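Local coordinates for flavohemoprotein (Vibrio cholerae O1 biovar El Tor, PDB 4EH1) that probably converts nitric oxide to nitrate with O2 and NAD(P)H, and is represented by its C-terminal reductase domain, which binds FAD, at residues F108-A122 and P198-F212. Residues are numbered along the deposited sequence; the frame is centred on the assembly and turned at random.
Sequences FFYVERERPVVLISA and PIEDGDFYLCGPIGF
The ring of Y205 meets F108 CE1 at its edge, 3.9 Å from CD2. The Y110 side chain crosses that of Y205 at about a right angle, with the ring planes 41° apart and CD1 of Y110 3.6 Å from CZ of Y205. H231 stacks on the Y205 ring. V111 N donates a nearly straight bond to Y205 OH (3.0 Å, 175°), and two waters also reach this hydroxyl. At the far end of the strands, A122 CB sits over the centre of one face of the F212 ring, 3.6 Å from its centroid, a CH-pi contact. I120 CG2 comes to the edge of that ring. With CG anti to the backbone N (chi1 170°), the F212 ring lies against A122.

D203 is gripped by two arginines. R115 NH1 meets OD1 of D203 on the syn side at 2.7 Å, and R113 NH1 meets OD2 of D203 from above the carboxylate plane at 3.1 Å. H231 also bonds OD1. The three partners probably stabilise the negative charge on this buried carboxylate.

Strands 117-122 and 203-208 run parallel, joined by five regular backbone bonds, the first from D203 N to P116 O and the last from C207 N to I120 O, then a weak one from A122 N to C207 O. On the sheet face opposite D203 and Y205, V118 CB packs on F204 CD2 (3.6 Å), and V118 CG2 packs on P198 CD.

These are adjacent inner strands of the parallel sheet in the NAD-binding domain, a Rossmann-like fold. Strand 144-150 flanks 117-122, and strand 230-234 flanks 203-208. Helix 210-223 covers F204 and L206, while helix 126-138 packs on L119 and C207.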
ATOM      1  N   PHE A 108       9.802  12.617 -23.073  1.00 36.22           N
ATOM      2  CA  PHE A 108       9.520  13.633 -22.082  1.00 32.37           C
ATOM      3  C   PHE A 108      10.384  13.391 -20.844  1.00 31.98           C
ATOM      4  O   PHE A 108      10.265  12.361 -20.182  1.00 32.60           O
ATOM      5  CB  PHE A 108       8.022  13.667 -21.757  1.00 28.64           C
ATOM      6  CG  PHE A 108       7.692  14.480 -20.544  1.00 33.38           C
ATOM      7  CD1 PHE A 108       7.483  15.849 -20.648  1.00 30.96           C
ATOM      8  CD2 PHE A 108       7.624  13.880 -19.293  1.00 29.69           C
ATOM      9  CE1 PHE A 108       7.171  16.595 -19.530  1.00 30.62           C
ATOM     10  CE2 PHE A 108       7.330  14.608 -18.173  1.00 27.68           C
ATOM     11  CZ  PHE A 108       7.089  15.974 -18.290  1.00 32.67           C
ATOM     12  N   PHE A 109      11.273  14.333 -20.552  1.00 30.40           N
ATOM     13  CA  PHE A 109      12.107  14.239 -19.351  1.00 32.41           C
ATOM     14  C   PHE A 109      12.791  15.540 -19.022  1.00 29.76           C
ATOM     15  O   PHE A 109      12.989  16.389 -19.874  1.00 30.00           O
ATOM     16  CB  PHE A 109      13.155  13.123 -19.449  1.00 27.78           C
ATOM     17  CG  PHE A 109      13.996  13.175 -20.707  1.00 35.84           C
ATOM     18  CD1 PHE A 109      15.177  13.900 -20.748  1.00 35.18           C
ATOM     19  CD2 PHE A 109      13.613  12.472 -21.837  1.00 37.71           C
ATOM     20  CE1 PHE A 109      15.949  13.933 -21.903  1.00 34.66           C
ATOM     21  CE2 PHE A 109      14.369  12.509 -22.987  1.00 41.40           C
ATOM     22  CZ  PHE A 109      15.535  13.240 -23.027  1.00 40.44           C
ATOM     23  N   TYR A 110      13.152  15.686 -17.759  1.00 27.64           N
ATOM     24  CA  TYR A 110      13.762  16.909 -17.319  1.00 24.79           C
ATOM     25  C   TYR A 110      15.174  17.046 -17.912  1.00 29.92           C
ATOM     26  O   TYR A 110      15.971  16.104 -17.897  1.00 31.84           O
ATOM     27  CB  TYR A 110      13.826  16.943 -15.798  1.00 21.99           C
ATOM     28  CG  TYR A 110      14.563  18.146 -15.313  1.00 27.96           C
ATOM     29  CD1 TYR A 110      13.927  19.368 -15.249  1.00 28.17           C
ATOM     30  CD2 TYR A 110      15.898  18.074 -14.959  1.00 29.70           C
ATOM     31  CE1 TYR A 110      14.565  20.475 -14.845  1.00 32.71           C
ATOM     32  CE2 TYR A 110      16.568  19.203 -14.532  1.00 38.43           C
ATOM     33  CZ  TYR A 110      15.882  20.410 -14.480  1.00 38.57           C
ATOM     34  OH  TYR A 110      16.483  21.579 -14.056  1.00 38.05           O
ATOM     35  N   VAL A 111      15.490  18.229 -18.415  1.00 28.61           N
ATOM     36  CA  VAL A 111      16.862  18.500 -18.860  1.00 29.27           C
ATOM     37  C   VAL A 111      17.358  19.744 -18.125  1.00 34.03           C
ATOM     38  O   VAL A 111      16.671  20.776 -18.107  1.00 34.48           O
ATOM     39  CB  VAL A 111      16.933  18.699 -20.362  1.00 36.59           C
ATOM     40  CG1 VAL A 111      18.324  19.217 -20.773  1.00 37.76           C
ATOM     41  CG2 VAL A 111      16.588  17.397 -21.073  1.00 28.28           C
ATOM     42  N   GLU A 112      18.513  19.627 -17.475  1.00 34.06           N
ATOM     43  CA  GLU A 112      19.072  20.743 -16.707  1.00 30.72           C
ATOM     44  C   GLU A 112      19.492  21.874 -17.639  1.00 31.20           C
ATOM     45  O   GLU A 112      20.359  21.715 -18.510  1.00 35.36           O
ATOM     46  CB  GLU A 112      20.260  20.299 -15.837  1.00 32.28           C
ATOM     47  CG  GLU A 112      20.754  21.412 -14.878  1.00 37.25           C
ATOM     48  CD  GLU A 112      19.593  22.059 -14.081  1.00 47.40           C
ATOM     49  OE1 GLU A 112      19.377  23.298 -14.165  1.00 41.75           O
ATOM     50  OE2 GLU A 112      18.881  21.320 -13.371  1.00 47.04           O
ATOM     51  N   ARG A 113      18.873  23.030 -17.454  1.00 33.68           N
ATOM     52  CA  ARG A 113      19.221  24.177 -18.282  1.00 39.65           C
ATOM     53  C   ARG A 113      19.496  25.421 -17.443  1.00 39.25           C
ATOM     54  O   ARG A 113      19.586  26.536 -17.982  1.00 33.74           O
ATOM     55  CB  ARG A 113      18.100  24.455 -19.295  1.00 42.98           C
ATOM     56  CG  ARG A 113      17.897  23.345 -20.326  1.00 42.57           C
ATOM     57  CD  ARG A 113      17.002  23.810 -21.470  1.00 45.64           C
ATOM     58  NE  ARG A 113      16.602  22.710 -22.353  1.00 47.37           N
ATOM     59  CZ  ARG A 113      15.645  21.830 -22.051  1.00 47.40           C
ATOM     60  NH1 ARG A 113      14.999  21.918 -20.888  1.00 46.73           N
ATOM     61  NH2 ARG A 113      15.333  20.863 -22.903  1.00 48.15           N
ATOM     62  N   GLU A 114      19.626  25.226 -16.128  1.00 30.18           N
ATOM     63  CA  GLU A 114      19.913  26.325 -15.207  1.00 30.70           C
ATOM     64  C   GLU A 114      18.856  27.399 -15.290  1.00 33.25           C
ATOM     65  O   GLU A 114      19.159  28.578 -15.201  1.00 36.33           O
ATOM     66  CB  GLU A 114      21.322  26.906 -15.461  1.00 32.99           C
ATOM     67  CG  GLU A 114      22.415  25.979 -14.941  1.00 35.43           C
ATOM     68  CD  GLU A 114      23.834  26.523 -15.071  1.00 58.01           C
ATOM     69  OE1 GLU A 114      23.994  27.765 -15.112  1.00 67.88           O
ATOM     70  OE2 GLU A 114      24.792  25.692 -15.114  1.00 61.24           O
ATOM     71  N   ARG A 115      17.617  26.980 -15.499  1.00 33.91           N
ATOM     72  CA  ARG A 115      16.487  27.898 -15.460  1.00 35.53           C
ATOM     73  C   ARG A 115      15.661  27.556 -14.239  1.00 32.56           C
ATOM     74  O   ARG A 115      15.737  26.447 -13.736  1.00 31.99           O
ATOM     75  CB  ARG A 115      15.603  27.716 -16.698  1.00 33.39           C
ATOM     76  CG  ARG A 115      16.267  28.062 -18.030  1.00 31.88           C
ATOM     77  CD  ARG A 115      15.414  27.497 -19.160  1.00 32.10           C
ATOM     78  NE  ARG A 115      15.945  27.827 -20.463  1.00 38.77           N
ATOM     79  CZ  ARG A 115      15.598  27.230 -21.603  1.00 45.17           C
ATOM     80  NH1 ARG A 115      14.695  26.260 -21.608  1.00 47.94           N
ATOM     81  NH2 ARG A 115      16.165  27.610 -22.748  1.00 41.85           N
ATOM     82  N   PRO A 116      14.855  28.507 -13.770  1.00 27.45           N
ATOM     83  CA  PRO A 116      13.848  28.152 -12.768  1.00 29.86           C
ATOM     84  C   PRO A 116      12.887  27.132 -13.382  1.00 32.96           C
ATOM     85  O   PRO A 116      12.672  27.113 -14.597  1.00 31.84           O
ATOM     86  CB  PRO A 116      13.141  29.474 -12.479  1.00 25.07           C
ATOM     87  CG  PRO A 116      14.023  30.524 -12.988  1.00 29.19           C
ATOM     88  CD  PRO A 116      14.859  29.941 -14.083  1.00 29.21           C
ATOM     89  N   VAL A 117      12.325  26.284 -12.535  1.00 29.09           N
ATOM     90  CA  VAL A 117      11.579  25.132 -13.011  1.00 28.31           C
ATOM     91  C   VAL A 117      10.163  25.130 -12.445  1.00 32.10           C
ATOM     92  O   VAL A 117       9.984  25.217 -11.217  1.00 28.59           O
ATOM     93  CB  VAL A 117      12.305  23.803 -12.608  1.00 28.50           C
ATOM     94  CG1 VAL A 117      11.399  22.605 -12.824  1.00 25.75           C
ATOM     95  CG2 VAL A 117      13.549  23.633 -13.427  1.00 27.85           C
ATOM     96  N   VAL A 118       9.164  25.047 -13.335  1.00 26.98           N
ATOM     97  CA  VAL A 118       7.781  24.879 -12.883  1.00 24.66           C
ATOM     98  C   VAL A 118       7.239  23.492 -13.265  1.00 26.61           C
ATOM     99  O   VAL A 118       7.286  23.088 -14.429  1.00 26.99           O
ATOM    100  CB  VAL A 118       6.854  26.050 -13.354  1.00 24.84           C
ATOM    101  CG1 VAL A 118       5.461  25.895 -12.782  1.00 24.91           C
ATOM    102  CG2 VAL A 118       7.396  27.397 -12.878  1.00 21.97           C
ATOM    103  N   LEU A 119       6.769  22.746 -12.272  1.00 22.91           N
ATOM    104  CA  LEU A 119       6.163  21.442 -12.530  1.00 23.29           C
ATOM    105  C   LEU A 119       4.653  21.596 -12.299  1.00 31.61           C
ATOM    106  O   LEU A 119       4.226  22.078 -11.246  1.00 23.95           O
ATOM    107  CB  LEU A 119       6.708  20.370 -11.578  1.00 21.15           C
ATOM    108  CG  LEU A 119       8.233  20.264 -11.469  1.00 27.98           C
ATOM    109  CD1 LEU A 119       8.648  19.128 -10.548  1.00 28.23           C
ATOM    110  CD2 LEU A 119       8.857  20.099 -12.866  1.00 26.47           C
ATOM    111  N   ILE A 120       3.866  21.167 -13.280  1.00 26.55           N
ATOM    112  CA  ILE A 120       2.421  21.300 -13.252  1.00 28.47           C
ATOM    113  C   ILE A 120       1.795  19.981 -13.649  1.00 26.04           C
ATOM    114  O   ILE A 120       2.062  19.445 -14.726  1.00 26.17           O
ATOM    115  CB  ILE A 120       1.930  22.357 -14.266  1.00 29.35           C
ATOM    116  CG1 ILE A 120       2.704  23.670 -14.082  1.00 29.32           C
ATOM    117  CG2 ILE A 120       0.398  22.571 -14.138  1.00 20.23           C
ATOM    118  CD1 ILE A 120       2.335  24.771 -15.108  1.00 25.09           C
ATOM    119  N   SER A 121       0.935  19.463 -12.794  1.00 20.44           N
ATOM    120  CA  SER A 121       0.247  18.225 -13.127  1.00 23.71           C
ATOM    121  C   SER A 121      -1.088  18.111 -12.413  1.00 26.37           C
ATOM    122  O   SER A 121      -1.359  18.867 -11.475  1.00 28.27           O
ATOM    123  CB  SER A 121       1.120  17.025 -12.749  1.00 24.49           C
ATOM    124  OG  SER A 121       1.464  17.083 -11.378  1.00 27.35           O
ATOM    125  N   ALA A 122      -1.884  17.133 -12.856  1.00 20.91           N
ATOM    126  CA  ALA A 122      -3.185  16.815 -12.282  1.00 23.04           C
ATOM    127  C   ALA A 122      -3.379  15.318 -12.159  1.00 28.02           C
ATOM    128  O   ALA A 122      -3.039  14.556 -13.070  1.00 30.02           O
ATOM    129  CB  ALA A 122      -4.325  17.386 -13.154  1.00 20.38           C
ATOM    130  N   PRO A 198       7.969  32.193 -12.945  1.00 30.35           N
ATOM    131  CA  PRO A 198       9.070  32.660 -13.801  1.00 29.34           C
ATOM    132  C   PRO A 198       8.674  32.557 -15.260  1.00 32.94           C
ATOM    133  O   PRO A 198       9.205  31.743 -16.009  1.00 28.66           O
ATOM    134  CB  PRO A 198      10.198  31.679 -13.474  1.00 27.90           C
ATOM    135  CG  PRO A 198       9.468  30.402 -13.136  1.00 29.69           C
ATOM    136  CD  PRO A 198       8.166  30.807 -12.481  1.00 28.21           C
ATOM    137  N   ILE A 199       7.725  33.398 -15.642  1.00 36.25           N
ATOM    138  CA  ILE A 199       7.162  33.409 -16.981  1.00 35.87           C
ATOM    139  C   ILE A 199       8.257  33.607 -18.047  1.00 40.23           C
ATOM    140  O   ILE A 199       8.307  32.891 -19.051  1.00 35.88           O
ATOM    141  CB  ILE A 199       6.109  34.549 -17.087  1.00 38.52           C
ATOM    142  CG1 ILE A 199       4.967  34.327 -16.078  1.00 35.59           C
ATOM    143  CG2 ILE A 199       5.593  34.705 -18.533  1.00 36.10           C
ATOM    144  CD1 ILE A 199       4.232  32.981 -16.267  1.00 27.04           C
ATOM    145  N   GLU A 200       9.141  34.573 -17.829  1.00 45.14           N
ATOM    146  CA  GLU A 200      10.124  34.929 -18.862  1.00 49.95           C
ATOM    147  C   GLU A 200      11.254  33.906 -18.996  1.00 47.02           C
ATOM    148  O   GLU A 200      11.695  33.617 -20.098  1.00 45.06           O
ATOM    149  CB  GLU A 200      10.702  36.327 -18.621  1.00 58.21           C
ATOM    150  CG  GLU A 200       9.673  37.456 -18.677  1.00 76.90           C
ATOM    151  CD  GLU A 200       9.106  37.708 -20.080  1.00 90.48           C
ATOM    152  OE1 GLU A 200       9.886  37.667 -21.065  1.00 97.68           O
ATOM    153  OE2 GLU A 200       7.880  37.955 -20.193  1.00 90.24           O
ATOM    154  N   ASP A 201      11.711  33.342 -17.881  1.00 39.56           N
ATOM    155  CA  ASP A 201      12.888  32.498 -17.930  1.00 40.25           C
ATOM    156  C   ASP A 201      12.638  31.031 -17.623  1.00 38.75           C
ATOM    157  O   ASP A 201      13.483  30.196 -17.911  1.00 42.74           O
ATOM    158  CB  ASP A 201      13.952  33.032 -16.969  1.00 44.80           C
ATOM    159  CG  ASP A 201      14.449  34.402 -17.365  1.00 57.31           C
ATOM    160  OD1 ASP A 201      14.756  34.607 -18.557  1.00 58.65           O
ATOM    161  OD2 ASP A 201      14.528  35.288 -16.487  1.00 69.66           O
ATOM    162  N   GLY A 202      11.508  30.712 -17.005  1.00 35.54           N
ATOM    163  CA  GLY A 202      11.304  29.357 -16.520  1.00 27.66           C
ATOM    164  C   GLY A 202      11.122  28.261 -17.559  1.00 29.26           C
ATOM    165  O   GLY A 202      10.688  28.512 -18.683  1.00 29.19           O
ATOM    166  N   ASP A 203      11.474  27.033 -17.179  1.00 27.84           N
ATOM    167  CA  ASP A 203      11.038  25.844 -17.907  1.00 29.48           C
ATOM    168  C   ASP A 203       9.760  25.305 -17.254  1.00 27.81           C
ATOM    169  O   ASP A 203       9.743  25.044 -16.051  1.00 27.70           O
ATOM    170  CB  ASP A 203      12.098  24.746 -17.857  1.00 32.11           C
ATOM    171  CG  ASP A 203      13.004  24.742 -19.079  1.00 41.87           C
ATOM    172  OD1 ASP A 203      12.604  25.252 -20.146  1.00 43.71           O
ATOM    173  OD2 ASP A 203      14.120  24.198 -18.975  1.00 42.72           O
ATOM    174  N   PHE A 204       8.722  25.096 -18.056  1.00 27.75           N
ATOM    175  CA  PHE A 204       7.433  24.606 -17.568  1.00 29.17           C
ATOM    176  C   PHE A 204       7.224  23.172 -18.029  1.00 32.53           C
ATOM    177  O   PHE A 204       7.131  22.910 -19.228  1.00 29.82           O
ATOM    178  CB  PHE A 204       6.287  25.514 -18.069  1.00 22.47           C
ATOM    179  CG  PHE A 204       6.345  26.905 -17.498  1.00 22.88           C
ATOM    180  CD1 PHE A 204       7.297  27.817 -17.951  1.00 26.11           C
ATOM    181  CD2 PHE A 204       5.478  27.289 -16.482  1.00 21.95           C
ATOM    182  CE1 PHE A 204       7.389  29.107 -17.396  1.00 29.35           C
ATOM    183  CE2 PHE A 204       5.556  28.556 -15.908  1.00 28.74           C
ATOM    184  CZ  PHE A 204       6.518  29.473 -16.358  1.00 27.55           C
ATOM    185  N   TYR A 205       7.169  22.247 -17.074  1.00 25.45           N
ATOM    186  CA  TYR A 205       6.910  20.849 -17.381  1.00 31.34           C
ATOM    187  C   TYR A 205       5.496  20.512 -16.933  1.00 32.16           C
ATOM    188  O   TYR A 205       5.110  20.812 -15.795  1.00 29.34           O
ATOM    189  CB  TYR A 205       7.917  19.938 -16.654  1.00 26.12           C
ATOM    190  CG  TYR A 205       9.336  20.028 -17.183  1.00 28.88           C
ATOM    191  CD1 TYR A 205      10.203  21.056 -16.770  1.00 30.60           C
ATOM    192  CD2 TYR A 205       9.833  19.072 -18.050  1.00 27.07           C
ATOM    193  CE1 TYR A 205      11.533  21.131 -17.255  1.00 31.60           C
ATOM    194  CE2 TYR A 205      11.160  19.138 -18.545  1.00 32.67           C
ATOM    195  CZ  TYR A 205      12.002  20.169 -18.136  1.00 36.14           C
ATOM    196  OH  TYR A 205      13.312  20.229 -18.611  1.00 46.62           O
ATOM    197  N   LEU A 206       4.737  19.879 -17.820  1.00 29.79           N
ATOM    198  CA  LEU A 206       3.307  19.636 -17.627  1.00 27.81           C
ATOM    199  C   LEU A 206       2.953  18.164 -17.839  1.00 30.79           C
ATOM    200  O   LEU A 206       3.379  17.563 -18.823  1.00 34.28           O
ATOM    201  CB  LEU A 206       2.512  20.408 -18.685  1.00 34.33           C
ATOM    202  CG  LEU A 206       2.298  21.916 -18.562  1.00 41.00           C
ATOM    203  CD1 LEU A 206       3.588  22.702 -18.372  1.00 40.24           C
ATOM    204  CD2 LEU A 206       1.597  22.399 -19.792  1.00 41.50           C
ATOM    205  N   CYS A 207       2.139  17.585 -16.960  1.00 26.78           N
ATOM    206  CA  CYS A 207       1.675  16.222 -17.195  1.00 26.06           C
ATOM    207  C   CYS A 207       0.274  15.976 -16.676  1.00 31.05           C
ATOM    208  O   CYS A 207      -0.029  16.282 -15.519  1.00 29.33           O
ATOM    209  CB  CYS A 207       2.594  15.196 -16.523  1.00 25.26           C
ATOM    210  SG  CYS A 207       2.073  13.469 -16.877  1.00 39.93           S
ATOM    211  N   GLY A 208      -0.569  15.381 -17.516  1.00 28.61           N
ATOM    212  CA  GLY A 208      -1.934  15.072 -17.108  1.00 27.30           C
ATOM    213  C   GLY A 208      -2.789  14.775 -18.323  1.00 30.58           C
ATOM    214  O   GLY A 208      -2.269  14.685 -19.436  1.00 29.02           O
ATOM    215  N   PRO A 209      -4.102  14.633 -18.115  1.00 28.39           N
ATOM    216  CA  PRO A 209      -5.057  14.338 -19.199  1.00 36.01           C
ATOM    217  C   PRO A 209      -5.073  15.499 -20.188  1.00 36.42           C
ATOM    218  O   PRO A 209      -4.745  16.630 -19.800  1.00 28.15           O
ATOM    219  CB  PRO A 209      -6.414  14.268 -18.481  1.00 37.09           C
ATOM    220  CG  PRO A 209      -6.115  14.118 -17.027  1.00 33.52           C
ATOM    221  CD  PRO A 209      -4.749  14.737 -16.793  1.00 29.04           C
ATOM    222  N   ILE A 210      -5.457  15.220 -21.428  1.00 38.38           N
ATOM    223  CA  ILE A 210      -5.474  16.223 -22.485  1.00 34.59           C
ATOM    224  C   ILE A 210      -6.294  17.485 -22.148  1.00 34.03           C
ATOM    225  O   ILE A 210      -5.860  18.605 -22.437  1.00 33.74           O
ATOM    226  CB  ILE A 210      -5.932  15.602 -23.850  1.00 37.41           C
ATOM    227  CG1 ILE A 210      -5.784  16.617 -24.990  1.00 37.18           C
ATOM    228  CG2 ILE A 210      -7.381  15.080 -23.776  1.00 40.68           C
ATOM    229  CD1 ILE A 210      -4.360  17.184 -25.097  1.00 35.54           C
ATOM    230  N   GLY A 211      -7.478  17.318 -21.557  1.00 34.58           N
ATOM    231  CA  GLY A 211      -8.313  18.475 -21.240  1.00 34.25           C
ATOM    232  C   GLY A 211      -7.629  19.454 -20.296  1.00 34.13           C
ATOM    233  O   GLY A 211      -7.566  20.656 -20.547  1.00 34.09           O
ATOM    234  N   PHE A 212      -7.093  18.930 -19.206  1.00 35.16           N
ATOM    235  CA  PHE A 212      -6.261  19.730 -18.307  1.00 30.59           C
ATOM    236  C   PHE A 212      -5.026  20.304 -19.031  1.00 31.43           C
ATOM    237  O   PHE A 212      -4.657  21.485 -18.862  1.00 31.35           O
ATOM    238  CB  PHE A 212      -5.829  18.882 -17.101  1.00 28.19           C
ATOM    239  CG  PHE A 212      -4.761  19.542 -16.229  1.00 37.09           C
ATOM    240  CD1 PHE A 212      -5.116  20.454 -15.231  1.00 37.28           C
ATOM    241  CD2 PHE A 212      -3.426  19.236 -16.395  1.00 36.52           C
ATOM    242  CE1 PHE A 212      -4.144  21.055 -14.437  1.00 36.11           C
ATOM    243  CE2 PHE A 212      -2.434  19.839 -15.605  1.00 35.17           C
ATOM    244  CZ  PHE A 212      -2.797  20.739 -14.628  1.00 35.22           C
TER
HETATM  245  O   HOH W   1      12.971  19.035 -21.440  1.00 47.51           O
HETATM  246  O   HOH W   2      14.883  22.471 -17.403  1.00 43.50           O